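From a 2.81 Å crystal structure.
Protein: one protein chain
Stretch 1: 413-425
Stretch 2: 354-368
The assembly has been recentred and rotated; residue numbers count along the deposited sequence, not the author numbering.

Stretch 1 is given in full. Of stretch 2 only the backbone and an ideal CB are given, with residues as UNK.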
# COMPACT_ATOMS: atom_id res chain seq x y z
N VAL A 413 -7.98 7.63 5.04
CA VAL A 413 -8.83 7.65 6.23
C VAL A 413 -8.00 7.97 7.47
O VAL A 413 -6.99 7.32 7.68
CB VAL A 413 -9.54 6.28 6.40
CG1 VAL A 413 -10.30 6.25 7.70
CG2 VAL A 413 -10.54 6.09 5.28
N ILE A 414 -8.42 8.96 8.28
CA ILE A 414 -7.64 9.31 9.47
C ILE A 414 -8.41 9.28 10.74
O ILE A 414 -7.85 9.51 11.83
CB ILE A 414 -7.13 10.71 9.43
CG1 ILE A 414 -8.28 11.67 9.36
CG2 ILE A 414 -6.28 10.93 8.26
CD1 ILE A 414 -7.79 13.08 9.43
N GLY A 415 -9.72 9.05 10.62
CA GLY A 415 -10.55 8.98 11.81
C GLY A 415 -11.91 8.50 11.39
O GLY A 415 -12.18 8.42 10.19
N GLY A 416 -12.75 8.16 12.36
CA GLY A 416 -14.11 7.70 12.09
C GLY A 416 -14.79 7.64 13.44
O GLY A 416 -14.09 7.51 14.44
N VAL A 417 -16.11 7.80 13.48
CA VAL A 417 -16.88 7.70 14.74
C VAL A 417 -18.11 6.97 14.33
O VAL A 417 -18.66 7.23 13.28
CB VAL A 417 -17.42 9.03 15.37
CG1 VAL A 417 -18.38 8.67 16.48
CG2 VAL A 417 -16.32 9.91 15.93
N VAL A 418 -18.56 6.07 15.20
CA VAL A 418 -19.73 5.26 14.90
C VAL A 418 -20.57 5.17 16.14
O VAL A 418 -20.07 4.75 17.20
CB VAL A 418 -19.38 3.79 14.52
CG1 VAL A 418 -20.62 3.06 14.16
CG2 VAL A 418 -18.45 3.74 13.38
N VAL A 419 -21.81 5.60 16.02
CA VAL A 419 -22.75 5.49 17.09
C VAL A 419 -23.87 4.56 16.62
O VAL A 419 -24.68 4.96 15.78
CB VAL A 419 -23.32 6.87 17.44
CG1 VAL A 419 -24.61 6.75 18.23
CG2 VAL A 419 -22.32 7.61 18.25
N ALA A 420 -23.90 3.32 17.11
CA ALA A 420 -24.95 2.34 16.77
C ALA A 420 -24.95 1.18 17.78
O ALA A 420 -24.05 1.10 18.65
CB ALA A 420 -24.76 1.81 15.40
N PRO A 421 -25.94 0.25 17.69
CA PRO A 421 -25.95 -0.84 18.66
C PRO A 421 -24.69 -1.69 18.73
O PRO A 421 -24.32 -2.14 19.83
CB PRO A 421 -27.19 -1.65 18.28
CG PRO A 421 -28.04 -0.66 17.51
CD PRO A 421 -27.04 0.11 16.72
N ILE A 422 -24.02 -1.91 17.59
CA ILE A 422 -22.79 -2.70 17.62
C ILE A 422 -21.60 -1.87 17.16
O ILE A 422 -20.81 -2.31 16.35
CB ILE A 422 -22.90 -3.97 16.72
CG1 ILE A 422 -23.40 -3.58 15.34
CG2 ILE A 422 -23.78 -5.04 17.38
CD1 ILE A 422 -23.50 -4.76 14.44
N ALA A 423 -21.47 -0.66 17.65
CA ALA A 423 -20.39 0.16 17.16
C ALA A 423 -19.03 -0.47 17.48
O ALA A 423 -18.09 -0.37 16.67
CB ALA A 423 -20.47 1.57 17.76
N SER A 424 -18.96 -1.13 18.64
CA SER A 424 -17.73 -1.75 19.09
C SER A 424 -17.17 -2.74 18.05
O SER A 424 -15.98 -2.99 18.04
CB SER A 424 -17.95 -2.42 20.45
OG SER A 424 -18.91 -3.47 20.37
N GLU A 425 -18.02 -3.27 17.18
CA GLU A 425 -17.61 -4.18 16.11
C GLU A 425 -17.34 -3.42 14.81
O GLU A 425 -16.29 -3.60 14.20
CB GLU A 425 -18.69 -5.23 15.82
CG GLU A 425 -19.26 -5.98 17.04
CD GLU A 425 -18.27 -6.92 17.70
OE1 GLU A 425 -17.12 -6.94 17.22
OE2 GLU A 425 -18.64 -7.61 18.69
N UNK A 354 -11.86 3.03 20.42
CA UNK A 354 -12.41 2.90 21.76
C UNK A 354 -13.95 3.09 21.78
O UNK A 354 -14.49 3.99 21.10
CB UNK A 354 -11.74 3.92 22.69
N UNK A 355 -14.65 2.24 22.52
CA UNK A 355 -16.09 2.41 22.57
C UNK A 355 -16.59 2.54 23.99
O UNK A 355 -15.96 2.02 24.89
CB UNK A 355 -16.79 1.24 21.88
N UNK A 356 -17.70 3.26 24.16
CA UNK A 356 -18.37 3.47 25.46
C UNK A 356 -19.52 2.51 25.33
O UNK A 356 -20.25 2.59 24.36
CB UNK A 356 -18.80 4.91 25.73
N UNK A 357 -19.69 1.61 26.29
CA UNK A 357 -20.81 0.67 26.15
C UNK A 357 -22.23 1.06 26.68
O UNK A 357 -22.75 0.41 27.60
CB UNK A 357 -20.39 -0.62 26.86
N UNK A 358 -22.83 2.09 26.08
CA UNK A 358 -24.18 2.59 26.43
C UNK A 358 -25.15 1.98 25.45
O UNK A 358 -24.80 1.06 24.70
CB UNK A 358 -24.26 4.12 26.40
N UNK A 359 -26.40 2.43 25.47
CA UNK A 359 -27.33 1.97 24.44
C UNK A 359 -27.89 3.27 23.90
O UNK A 359 -28.56 4.04 24.62
CB UNK A 359 -28.41 1.02 24.97
N UNK A 360 -27.47 3.63 22.67
CA UNK A 360 -26.54 2.91 21.80
C UNK A 360 -25.07 3.01 22.18
O UNK A 360 -24.69 3.80 23.03
CB UNK A 360 -26.70 3.42 20.37
N UNK A 361 -24.26 2.20 21.49
CA UNK A 361 -22.82 2.18 21.66
C UNK A 361 -22.22 3.38 20.90
O UNK A 361 -22.80 3.92 19.94
CB UNK A 361 -22.23 0.86 21.17
N UNK A 362 -21.04 3.80 21.33
CA UNK A 362 -20.32 4.85 20.68
C UNK A 362 -18.87 4.41 20.57
O UNK A 362 -18.25 4.05 21.56
CB UNK A 362 -20.46 6.17 21.43
N UNK A 363 -18.34 4.38 19.35
CA UNK A 363 -16.94 4.03 19.09
C UNK A 363 -16.32 5.11 18.21
O UNK A 363 -17.00 5.71 17.36
CB UNK A 363 -16.83 2.66 18.43
N UNK A 364 -15.03 5.36 18.42
CA UNK A 364 -14.32 6.34 17.63
C UNK A 364 -12.87 5.88 17.41
O UNK A 364 -12.41 4.97 18.11
CB UNK A 364 -14.36 7.71 18.31
N UNK A 365 -12.18 6.50 16.43
CA UNK A 365 -10.77 6.21 16.11
C UNK A 365 -10.18 7.40 15.36
O UNK A 365 -10.85 7.99 14.50
CB UNK A 365 -10.64 4.93 15.28
N UNK A 366 -8.92 7.69 15.64
CA UNK A 366 -8.23 8.75 14.95
C UNK A 366 -8.56 10.18 15.33
O UNK A 366 -9.17 10.44 16.36
CB UNK A 366 -8.49 8.59 13.45
N UNK A 367 -8.19 11.11 14.44
CA UNK A 367 -8.38 12.51 14.73
C UNK A 367 -9.78 12.85 15.14
O UNK A 367 -10.71 12.45 14.49
CB UNK A 367 -7.99 13.35 13.51
N UNK A 368 -9.97 13.59 16.24
CA UNK A 368 -11.34 13.94 16.61
C UNK A 368 -11.90 15.00 15.67
O UNK A 368 -11.13 15.72 15.06
CB UNK A 368 -11.40 14.44 18.06

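Stretch 2 is a hairpin whose second strand runs antiparallel (169°) to strand 413-420. At 354, 356, 358 and 359 nothing of stretch 1 lies within 5.5 Å of the ideal CB and no preference is set; they hold Ala 354, Val 356, Thr 358 and Arg 359.

At position 355 the CB points toward the start of the helix, 4.1 Å from Ser 424 CB, where small or branched side chains suit: Thr 355 sets CG2 3.5 Å from Ser 424 CB. Position 357 points sideways with a remote CB, so only a long side chain could return, as the ring of Phe 357 does, CE1 3.5 Å from Ser 424 OG.

Position 360 has phi -76° and follows a cis peptide bond, which suggests proline. Its CB lies 3.8 Å from Ala 420 C, over the Ala 420-Pro 421 peptide, with Val 419 CG1 farther off. Pro 360 places CG 4.0 Å from Val 419 CG1.

At position 361 the CB sits 3.9 Å from Ala 423 CB, and beyond lie Ser 424 N and OG. A mid-length acceptor would suit: Glu, Gln or perhaps Asp. Glu 361 extends (chi2 180°), and its OE1 accepts hydrogen bonds from Ser 424 N (2.7 Å) and Ser 424 OG (2.8 Å), tying strand to helix.

Position 362 turns to the face bearing Val 417 and Val 419, its CB 4.0 Å from Val 419 CG2; a branched aliphatic fits. Ile 362 packs CG2 3.5 Å from Val 419 CG2.

Position 363 exchanges two nearly straight backbone hydrogen bonds with Val 418. Its CB meets the helix start, 3.7 Å from Ala 423 O, favouring a small residue. Ala 363 brings CB 3.8 Å from Ala 423 CB.

Position 364 faces Val 417 CG2 at 3.8 Å from its CB, compatible with small or apolar residues; Ala 364 CB lies 3.9 Å from Val 417 CG2. Position 365 lies across from Gly 416, whose missing side chain leaves room for a beta-branched residue; Val 365 N donates to Gly 416 O at 2.9 Å.

Position 366 has phi 76°, and a CB would fall 2.0 Å from Ile 414 O, so glycine is required: Gly 366. Position 367 points sideways, with CB 4.1 Å from Ile 414 CD1. An aliphatic suits, and Val 367 sets CG2 3.8 Å from Ile 414 CD1. Position 368 points away, before a helix, and is Pro 368.

Stretch 2, residues 354-368: ATVFTRPEIAAVGVP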
# COMPACT_ATOMS: atom_id res chain seq x y z
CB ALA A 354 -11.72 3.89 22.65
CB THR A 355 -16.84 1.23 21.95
OG1 THR A 355 -17.41 0.45 23.01
CG2 THR A 355 -15.93 0.33 21.10
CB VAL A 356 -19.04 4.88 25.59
CG1 VAL A 356 -19.88 4.95 26.87
CG2 VAL A 356 -18.04 5.97 25.58
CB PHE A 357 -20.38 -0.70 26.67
CG PHE A 357 -19.47 -1.45 25.73
CD1 PHE A 357 -19.99 -2.19 24.69
CD2 PHE A 357 -18.07 -1.40 25.89
CE1 PHE A 357 -19.13 -2.88 23.83
CE2 PHE A 357 -17.22 -2.09 25.03
CZ PHE A 357 -17.75 -2.83 24.00
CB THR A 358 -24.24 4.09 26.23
OG1 THR A 358 -23.17 4.46 25.37
CG2 THR A 358 -24.09 4.84 27.52
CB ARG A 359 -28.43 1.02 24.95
CG ARG A 359 -28.10 -0.50 24.65
CD ARG A 359 -28.42 -1.52 25.81
NE ARG A 359 -27.97 -0.97 27.09
CZ ARG A 359 -28.42 -1.34 28.28
NH1 ARG A 359 -29.36 -2.29 28.34
NH2 ARG A 359 -27.98 -0.75 29.40
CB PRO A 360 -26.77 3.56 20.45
CG PRO A 360 -27.14 5.00 20.85
CD PRO A 360 -28.12 4.74 21.94
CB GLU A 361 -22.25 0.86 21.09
CG GLU A 361 -22.40 -0.39 21.99
CD GLU A 361 -21.81 -1.69 21.37
OE1 GLU A 361 -20.97 -1.61 20.44
OE2 GLU A 361 -22.18 -2.80 21.84
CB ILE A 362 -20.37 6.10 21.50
CG1 ILE A 362 -21.80 6.30 21.96
CG2 ILE A 362 -19.83 7.29 20.68
CD1 ILE A 362 -22.06 7.67 22.51
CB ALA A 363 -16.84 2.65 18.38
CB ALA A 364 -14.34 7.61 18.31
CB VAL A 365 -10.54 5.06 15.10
CG1 VAL A 365 -9.33 4.26 15.50
CG2 VAL A 365 -11.78 4.24 14.89
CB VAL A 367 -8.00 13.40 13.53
CG1 VAL A 367 -8.08 14.87 13.92
CG2 VAL A 367 -6.59 13.10 13.05
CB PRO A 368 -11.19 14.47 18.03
CG PRO A 368 -10.04 13.68 18.56
CD PRO A 368 -9.07 13.68 17.40
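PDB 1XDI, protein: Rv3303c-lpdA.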